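Local coordinates for Spermidine/putrescine ABC transporter, periplasmic binding protein (Treponema pallidum, PDB 2V84) that probably binds polyamines such as spermidine and putrescine in the periplasm as the receptor of an ABC transporter, at residues 245-257 and 311-323. Sequence-based numbering, arbitrary orientation.
Sequences FFIPQDVASPVYV and YYSEHDLERGTLK
A short parallel β pairing in the two-lobed fold of a periplasmic binding protein pairs P254 and V255 with T321 and L322, a worked example of how a late strand is added to the edge of a domain's mixed sheet. The backbone bonds alternate across the register: T321 N donates to S253 O, V255 N to T321 O at 2.8 Å, and K323 N to V255 O. On the face of the sheet that carries V255 and L322, V255 holds CG1 anti to its own nitrogen (chi1 174°), which brings it to 3.9 Å from L317 CD2, while CG2 rests on G320 CA at 3.7 Å. Farther along, L322 CD1 presses tightly on V257 CG1.

K323 runs over P254 CB and carries its CE past Y256 CB; its NZ forms salt bridges with E168, predicted to bind spermidine, and with a MES sulfonate, consistent with a place beside the ligand cleft.

Before the strand, the two loops are tied by polar side chains. The Q249 amide, folded back at chi2 (-68°), uses NE2 twice. One bond goes to I247 O; the other, almost straight, runs from Q249 NE2 to a lone pair of D316 O at 3.0 Å, and this double use should fix the rotation of the amide. A water links its OE1 to H315 O and R319 N. I247 CD1 sits over one face of the Y312 ring, 4.2 Å from its centroid, whereas the phenol OH of Y312 hydrogen-bonds to Y128 OH. R319 answers Q249: its NH1 lies 2.8 Å from Q249 O, which is in the guanidinium plane although the nitrogen stands above the carbonyl plane.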
ATOM      1  N   PHE A 245      -7.993  11.367 -10.098  1.00 26.28           N
ATOM      2  CA  PHE A 245      -7.063  10.740  -9.197  1.00 25.94           C
ATOM      3  C   PHE A 245      -5.767  10.640  -9.962  1.00 26.89           C
ATOM      4  O   PHE A 245      -5.773  10.199 -11.117  1.00 27.84           O
ATOM      5  CB  PHE A 245      -7.525   9.328  -8.772  1.00 25.85           C
ATOM      6  CG  PHE A 245      -6.515   8.619  -7.952  1.00 26.04           C
ATOM      7  CD1 PHE A 245      -6.474   8.794  -6.573  1.00 23.44           C
ATOM      8  CD2 PHE A 245      -5.527   7.855  -8.564  1.00 25.26           C
ATOM      9  CE1 PHE A 245      -5.468   8.211  -5.839  1.00 24.50           C
ATOM     10  CE2 PHE A 245      -4.548   7.250  -7.827  1.00 24.61           C
ATOM     11  CZ  PHE A 245      -4.508   7.435  -6.462  1.00 26.10           C
ATOM     12  N   PHE A 246      -4.670  11.040  -9.326  1.00 26.19           N
ATOM     13  CA  PHE A 246      -3.336  10.925  -9.919  1.00 27.02           C
ATOM     14  C   PHE A 246      -2.300  10.670  -8.851  1.00 28.08           C
ATOM     15  O   PHE A 246      -2.441  11.103  -7.714  1.00 28.66           O
ATOM     16  CB  PHE A 246      -2.946  12.206 -10.690  1.00 26.07           C
ATOM     17  CG  PHE A 246      -3.154  13.469  -9.909  1.00 25.39           C
ATOM     18  CD1 PHE A 246      -4.391  14.107  -9.912  1.00 24.95           C
ATOM     19  CD2 PHE A 246      -2.113  14.046  -9.203  1.00 22.20           C
ATOM     20  CE1 PHE A 246      -4.600  15.279  -9.177  1.00 25.80           C
ATOM     21  CE2 PHE A 246      -2.304  15.205  -8.472  1.00 23.46           C
ATOM     22  CZ  PHE A 246      -3.560  15.829  -8.457  1.00 25.49           C
ATOM     23  N   ILE A 247      -1.244   9.969  -9.234  1.00 29.93           N
ATOM     24  CA  ILE A 247      -0.042   9.887  -8.421  1.00 30.74           C
ATOM     25  C   ILE A 247       0.899  10.894  -9.081  1.00 31.21           C
ATOM     26  O   ILE A 247       1.169  10.765 -10.272  1.00 31.69           O
ATOM     27  CB  ILE A 247       0.559   8.460  -8.471  1.00 31.20           C
ATOM     28  CG1 ILE A 247      -0.460   7.434  -7.961  1.00 32.18           C
ATOM     29  CG2 ILE A 247       1.910   8.402  -7.721  1.00 31.20           C
ATOM     30  CD1 ILE A 247      -0.409   6.072  -8.664  1.00 34.72           C
ATOM     31  N   PRO A 248       1.374  11.922  -8.334  1.00 31.24           N
ATOM     32  CA  PRO A 248       2.218  12.946  -8.927  1.00 31.15           C
ATOM     33  C   PRO A 248       3.432  12.353  -9.658  1.00 32.07           C
ATOM     34  O   PRO A 248       4.137  11.507  -9.096  1.00 32.34           O
ATOM     35  CB  PRO A 248       2.644  13.776  -7.714  1.00 30.61           C
ATOM     36  CG  PRO A 248       1.459  13.649  -6.792  1.00 30.41           C
ATOM     37  CD  PRO A 248       1.075  12.211  -6.917  1.00 30.40           C
ATOM     38  N   GLN A 249       3.639  12.789 -10.899  1.00 32.89           N
ATOM     39  CA  GLN A 249       4.624  12.179 -11.803  1.00 32.80           C
ATOM     40  C   GLN A 249       5.893  13.014 -11.973  1.00 33.41           C
ATOM     41  O   GLN A 249       6.867  12.545 -12.584  1.00 33.40           O
ATOM     42  CB  GLN A 249       3.985  11.902 -13.174  1.00 32.66           C
ATOM     43  CG  GLN A 249       2.820  10.901 -13.162  1.00 32.93           C
ATOM     44  CD  GLN A 249       3.236   9.470 -12.827  1.00 33.60           C
ATOM     45  OE1 GLN A 249       4.067   8.876 -13.507  1.00 33.97           O
ATOM     46  NE2 GLN A 249       2.650   8.916 -11.785  1.00 32.52           N
ATOM     47  N   ASP A 250       5.893  14.240 -11.439  1.00 32.69           N
ATOM     48  CA  ASP A 250       7.042  15.142 -11.595  1.00 33.14           C
ATOM     49  C   ASP A 250       8.119  14.934 -10.524  1.00 32.44           C
ATOM     50  O   ASP A 250       9.169  15.572 -10.560  1.00 32.80           O
ATOM     51  CB  ASP A 250       6.591  16.614 -11.690  1.00 33.44           C
ATOM     52  CG  ASP A 250       6.056  17.169 -10.368  1.00 35.58           C
ATOM     53  OD1 ASP A 250       5.299  16.462  -9.650  1.00 36.37           O
ATOM     54  OD2 ASP A 250       6.384  18.344 -10.071  1.00 36.71           O
ATOM     55  N   VAL A 251       7.848  14.021  -9.593  1.00 31.36           N
ATOM     56  CA  VAL A 251       8.742  13.671  -8.491  1.00 30.90           C
ATOM     57  C   VAL A 251       8.696  12.161  -8.254  1.00 30.35           C
ATOM     58  O   VAL A 251       7.830  11.484  -8.803  1.00 30.82           O
ATOM     59  CB  VAL A 251       8.365  14.415  -7.166  1.00 31.23           C
ATOM     60  CG1 VAL A 251       8.537  15.925  -7.318  1.00 31.50           C
ATOM     61  CG2 VAL A 251       6.965  14.065  -6.729  1.00 30.37           C
ATOM     62  N   ALA A 252       9.616  11.639  -7.443  1.00 29.64           N
ATOM     63  CA  ALA A 252       9.636  10.213  -7.117  1.00 28.77           C
ATOM     64  C   ALA A 252       8.735   9.930  -5.921  1.00 28.27           C
ATOM     65  O   ALA A 252       9.200   9.688  -4.820  1.00 26.98           O
ATOM     66  CB  ALA A 252      11.073   9.732  -6.856  1.00 29.39           C
ATOM     67  N   SER A 253       7.427   9.990  -6.152  1.00 28.32           N
ATOM     68  CA  SER A 253       6.430   9.791  -5.098  1.00 28.26           C
ATOM     69  C   SER A 253       6.560   8.420  -4.443  1.00 28.35           C
ATOM     70  O   SER A 253       6.925   7.455  -5.110  1.00 28.80           O
ATOM     71  CB  SER A 253       5.025   9.922  -5.671  1.00 27.44           C
ATOM     72  OG  SER A 253       4.890  11.132  -6.379  1.00 27.28           O
ATOM     73  N   PRO A 254       6.220   8.328  -3.142  1.00 28.67           N
ATOM     74  CA  PRO A 254       6.289   7.039  -2.459  1.00 27.89           C
ATOM     75  C   PRO A 254       5.373   5.966  -3.059  1.00 28.52           C
ATOM     76  O   PRO A 254       4.184   6.201  -3.343  1.00 28.41           O
ATOM     77  CB  PRO A 254       5.875   7.342  -1.017  1.00 27.11           C
ATOM     78  CG  PRO A 254       5.612   8.788  -0.917  1.00 28.11           C
ATOM     79  CD  PRO A 254       5.747   9.425  -2.275  1.00 28.64           C
ATOM     80  N   VAL A 255       5.945   4.774  -3.211  1.00 28.72           N
ATOM     81  CA  VAL A 255       5.285   3.598  -3.758  1.00 28.62           C
ATOM     82  C   VAL A 255       5.369   2.489  -2.681  1.00 27.75           C
ATOM     83  O   VAL A 255       6.288   2.478  -1.879  1.00 28.06           O
ATOM     84  CB  VAL A 255       5.964   3.189  -5.118  1.00 29.13           C
ATOM     85  CG1 VAL A 255       5.427   1.886  -5.670  1.00 31.12           C
ATOM     86  CG2 VAL A 255       5.776   4.288  -6.168  1.00 29.93           C
ATOM     87  N   TYR A 256       4.390   1.589  -2.626  1.00 27.36           N
ATOM     88  CA  TYR A 256       4.443   0.472  -1.665  1.00 26.62           C
ATOM     89  C   TYR A 256       4.433  -0.876  -2.370  1.00 27.01           C
ATOM     90  O   TYR A 256       3.907  -0.997  -3.463  1.00 26.25           O
ATOM     91  CB  TYR A 256       3.298   0.544  -0.621  1.00 26.27           C
ATOM     92  CG  TYR A 256       1.929   0.307  -1.212  1.00 26.62           C
ATOM     93  CD1 TYR A 256       1.473  -0.995  -1.504  1.00 25.99           C
ATOM     94  CD2 TYR A 256       1.094   1.370  -1.486  1.00 26.84           C
ATOM     95  CE1 TYR A 256       0.229  -1.211  -2.091  1.00 26.88           C
ATOM     96  CE2 TYR A 256      -0.154   1.166  -2.042  1.00 27.09           C
ATOM     97  CZ  TYR A 256      -0.585  -0.117  -2.341  1.00 28.32           C
ATOM     98  OH  TYR A 256      -1.821  -0.292  -2.920  1.00 27.72           O
ATOM     99  N   VAL A 257       5.057  -1.882  -1.755  1.00 27.50           N
ATOM    100  CA  VAL A 257       4.848  -3.270  -2.169  1.00 27.23           C
ATOM    101  C   VAL A 257       4.454  -4.095  -0.935  1.00 25.86           C
ATOM    102  O   VAL A 257       5.140  -4.068   0.074  1.00 26.01           O
ATOM    103  CB  VAL A 257       6.072  -3.898  -2.904  1.00 27.87           C
ATOM    104  CG1 VAL A 257       7.355  -3.737  -2.072  1.00 31.02           C
ATOM    105  CG2 VAL A 257       5.771  -5.365  -3.252  1.00 26.05           C
ATOM    106  N   TYR A 311      -7.838   2.146 -12.198  1.00 34.37           N
ATOM    107  CA  TYR A 311      -7.948   3.551 -11.791  1.00 33.91           C
ATOM    108  C   TYR A 311      -6.662   4.320 -12.016  1.00 33.72           C
ATOM    109  O   TYR A 311      -6.667   5.536 -12.095  1.00 33.35           O
ATOM    110  CB  TYR A 311      -8.378   3.670 -10.329  1.00 34.02           C
ATOM    111  CG  TYR A 311      -9.801   3.219 -10.103  1.00 34.52           C
ATOM    112  CD1 TYR A 311     -10.805   3.604 -10.975  1.00 33.37           C
ATOM    113  CD2 TYR A 311     -10.145   2.401  -9.023  1.00 35.04           C
ATOM    114  CE1 TYR A 311     -12.113   3.203 -10.793  1.00 35.60           C
ATOM    115  CE2 TYR A 311     -11.471   1.983  -8.833  1.00 34.89           C
ATOM    116  CZ  TYR A 311     -12.439   2.400  -9.723  1.00 35.10           C
ATOM    117  OH  TYR A 311     -13.752   2.030  -9.565  1.00 36.65           O
ATOM    118  N   TYR A 312      -5.557   3.596 -12.089  1.00 34.35           N
ATOM    119  CA  TYR A 312      -4.289   4.146 -12.539  1.00 34.12           C
ATOM    120  C   TYR A 312      -3.561   3.044 -13.314  1.00 34.67           C
ATOM    121  O   TYR A 312      -3.926   1.866 -13.188  1.00 34.41           O
ATOM    122  CB  TYR A 312      -3.473   4.674 -11.364  1.00 34.10           C
ATOM    123  CG  TYR A 312      -3.279   3.722 -10.198  1.00 33.65           C
ATOM    124  CD1 TYR A 312      -2.174   2.874 -10.145  1.00 34.52           C
ATOM    125  CD2 TYR A 312      -4.173   3.702  -9.127  1.00 35.02           C
ATOM    126  CE1 TYR A 312      -1.984   1.998  -9.054  1.00 35.21           C
ATOM    127  CE2 TYR A 312      -3.974   2.838  -8.014  1.00 36.28           C
ATOM    128  CZ  TYR A 312      -2.884   1.991  -7.996  1.00 33.94           C
ATOM    129  OH  TYR A 312      -2.652   1.138  -6.915  1.00 32.06           O
ATOM    130  N   SER A 313      -2.591   3.414 -14.152  1.00 35.36           N
ATOM    131  CA  SER A 313      -1.848   2.408 -14.920  1.00 35.91           C
ATOM    132  C   SER A 313      -0.596   2.005 -14.171  1.00 36.36           C
ATOM    133  O   SER A 313      -0.213   2.668 -13.213  1.00 36.38           O
ATOM    134  CB  SER A 313      -1.518   2.875 -16.347  1.00 36.08           C
ATOM    135  OG  SER A 313      -0.356   3.673 -16.371  1.00 38.82           O
ATOM    136  N   GLU A 314       0.023   0.904 -14.598  1.00 36.21           N
ATOM    137  CA  GLU A 314       1.230   0.387 -13.958  1.00 37.21           C
ATOM    138  C   GLU A 314       2.405   1.299 -14.267  1.00 37.23           C
ATOM    139  O   GLU A 314       3.394   1.323 -13.536  1.00 36.94           O
ATOM    140  CB  GLU A 314       1.529  -1.065 -14.399  1.00 37.55           C
ATOM    141  CG  GLU A 314       1.748  -1.241 -15.894  1.00 41.22           C
ATOM    142  CD  GLU A 314       2.789  -2.305 -16.233  1.00 47.14           C
ATOM    143  OE1 GLU A 314       3.419  -2.870 -15.305  1.00 47.85           O
ATOM    144  OE2 GLU A 314       2.982  -2.568 -17.445  1.00 49.50           O
ATOM    145  N   HIS A 315       2.286   2.044 -15.367  1.00 37.05           N
ATOM    146  CA  HIS A 315       3.314   2.977 -15.782  1.00 37.85           C
ATOM    147  C   HIS A 315       3.372   4.196 -14.857  1.00 37.62           C
ATOM    148  O   HIS A 315       4.370   4.912 -14.843  1.00 37.67           O
ATOM    149  CB  HIS A 315       3.082   3.415 -17.228  1.00 38.17           C
ATOM    150  CG  HIS A 315       2.985   2.273 -18.192  1.00 40.98           C
ATOM    151  ND1 HIS A 315       4.076   1.510 -18.556  1.00 43.64           N
ATOM    152  CD2 HIS A 315       1.925   1.751 -18.856  1.00 42.66           C
ATOM    153  CE1 HIS A 315       3.694   0.575 -19.407  1.00 44.01           C
ATOM    154  NE2 HIS A 315       2.395   0.704 -19.611  1.00 44.60           N
ATOM    155  N   ASP A 316       2.302   4.415 -14.093  1.00 37.54           N
ATOM    156  CA  ASP A 316       2.237   5.501 -13.100  1.00 37.87           C
ATOM    157  C   ASP A 316       3.095   5.218 -11.878  1.00 37.82           C
ATOM    158  O   ASP A 316       3.284   6.097 -11.032  1.00 37.88           O
ATOM    159  CB  ASP A 316       0.792   5.736 -12.640  1.00 37.49           C
ATOM    160  CG  ASP A 316      -0.067   6.354 -13.719  1.00 38.74           C
ATOM    161  OD1 ASP A 316       0.495   6.963 -14.651  1.00 38.66           O
ATOM    162  OD2 ASP A 316      -1.309   6.228 -13.637  1.00 40.33           O
ATOM    163  N   LEU A 317       3.601   3.993 -11.774  1.00 38.09           N
ATOM    164  CA  LEU A 317       4.401   3.592 -10.623  1.00 38.42           C
ATOM    165  C   LEU A 317       5.904   3.524 -10.913  1.00 38.84           C
ATOM    166  O   LEU A 317       6.705   3.235 -10.021  1.00 38.63           O
ATOM    167  CB  LEU A 317       3.879   2.261 -10.088  1.00 39.22           C
ATOM    168  CG  LEU A 317       2.471   2.529  -9.554  1.00 40.09           C
ATOM    169  CD1 LEU A 317       1.518   1.454  -9.918  1.00 41.85           C
ATOM    170  CD2 LEU A 317       2.519   2.769  -8.060  1.00 41.31           C
ATOM    171  N   GLU A 318       6.274   3.810 -12.156  1.00 38.19           N
ATOM    172  CA  GLU A 318       7.648   3.654 -12.606  1.00 38.96           C
ATOM    173  C   GLU A 318       8.599   4.685 -11.986  1.00 38.93           C
ATOM    174  O   GLU A 318       9.671   4.329 -11.477  1.00 38.85           O
ATOM    175  CB  GLU A 318       7.693   3.687 -14.139  1.00 38.64           C
ATOM    176  CG  GLU A 318       6.963   2.493 -14.768  1.00 39.59           C
ATOM    177  CD  GLU A 318       6.981   2.491 -16.288  1.00 40.74           C
ATOM    178  OE1 GLU A 318       7.667   3.357 -16.892  1.00 42.10           O
ATOM    179  OE2 GLU A 318       6.306   1.607 -16.875  1.00 43.08           O
ATOM    180  N   ARG A 319       8.181   5.952 -12.008  1.00 38.78           N
ATOM    181  CA  ARG A 319       9.000   7.080 -11.540  1.00 38.38           C
ATOM    182  C   ARG A 319       9.111   7.168 -10.020  1.00 38.01           C
ATOM    183  O   ARG A 319      10.006   7.838  -9.491  1.00 37.81           O
ATOM    184  CB  ARG A 319       8.412   8.393 -12.048  1.00 38.68           C
ATOM    185  CG  ARG A 319       8.483   8.551 -13.540  1.00 39.59           C
ATOM    186  CD  ARG A 319       7.905   9.869 -13.969  1.00 42.60           C
ATOM    187  NE  ARG A 319       8.272  10.167 -15.344  1.00 45.23           N
ATOM    188  CZ  ARG A 319       8.220  11.375 -15.894  1.00 47.45           C
ATOM    189  NH1 ARG A 319       7.806  12.420 -15.186  1.00 47.73           N
ATOM    190  NH2 ARG A 319       8.587  11.537 -17.159  1.00 47.26           N
ATOM    191  N   GLY A 320       8.188   6.501  -9.333  1.00 37.32           N
ATOM    192  CA  GLY A 320       8.081   6.563  -7.886  1.00 36.74           C
ATOM    193  C   GLY A 320       9.139   5.764  -7.166  1.00 36.40           C
ATOM    194  O   GLY A 320       9.838   4.973  -7.784  1.00 37.07           O
ATOM    195  N   THR A 321       9.243   5.968  -5.853  1.00 35.77           N
ATOM    196  CA  THR A 321      10.246   5.301  -5.032  1.00 35.71           C
ATOM    197  C   THR A 321       9.586   4.378  -4.036  1.00 34.94           C
ATOM    198  O   THR A 321       8.748   4.801  -3.257  1.00 34.88           O
ATOM    199  CB  THR A 321      11.174   6.314  -4.285  1.00 36.34           C
ATOM    200  OG1 THR A 321      11.922   7.072  -5.243  1.00 37.13           O
ATOM    201  CG2 THR A 321      12.207   5.597  -3.376  1.00 36.76           C
ATOM    202  N   LEU A 322       9.993   3.108  -4.065  1.00 34.79           N
ATOM    203  CA  LEU A 322       9.489   2.097  -3.136  1.00 34.52           C
ATOM    204  C   LEU A 322       9.894   2.439  -1.707  1.00 33.58           C
ATOM    205  O   LEU A 322      11.065   2.664  -1.443  1.00 33.06           O
ATOM    206  CB  LEU A 322      10.054   0.710  -3.529  1.00 35.14           C
ATOM    207  CG  LEU A 322       9.469  -0.492  -2.794  1.00 35.43           C
ATOM    208  CD1 LEU A 322       8.030  -0.694  -3.265  1.00 36.00           C
ATOM    209  CD2 LEU A 322      10.303  -1.769  -2.990  1.00 36.22           C
ATOM    210  N   LYS A 323       8.922   2.475  -0.790  1.00 33.02           N
ATOM    211  CA  LYS A 323       9.214   2.739   0.621  1.00 32.87           C
ATOM    212  C   LYS A 323       9.940   1.543   1.211  1.00 33.19           C
ATOM    213  O   LYS A 323       9.514   0.383   1.046  1.00 32.91           O
ATOM    214  CB  LYS A 323       7.923   2.990   1.406  1.00 33.25           C
ATOM    215  CG  LYS A 323       7.219   4.307   1.058  1.00 32.32           C
ATOM    216  CD  LYS A 323       5.883   4.387   1.808  1.00 32.74           C
ATOM    217  CE  LYS A 323       4.894   3.354   1.290  1.00 31.08           C
ATOM    218  NZ  LYS A 323       3.597   3.381   2.058  1.00 35.08           N
TER
HETATM  219  O   HOH W   1      -4.994   7.800 -12.232  1.00 33.94           O
HETATM  220  O   HOH W   2       5.793   6.514 -13.275  1.00 43.82           O
HETATM  221  O   HOH W   3      -3.921   1.756  -4.683  1.00 24.84           O
HETATM  222  O   HOH W   4       6.808  -0.897   0.605  1.00 22.48           O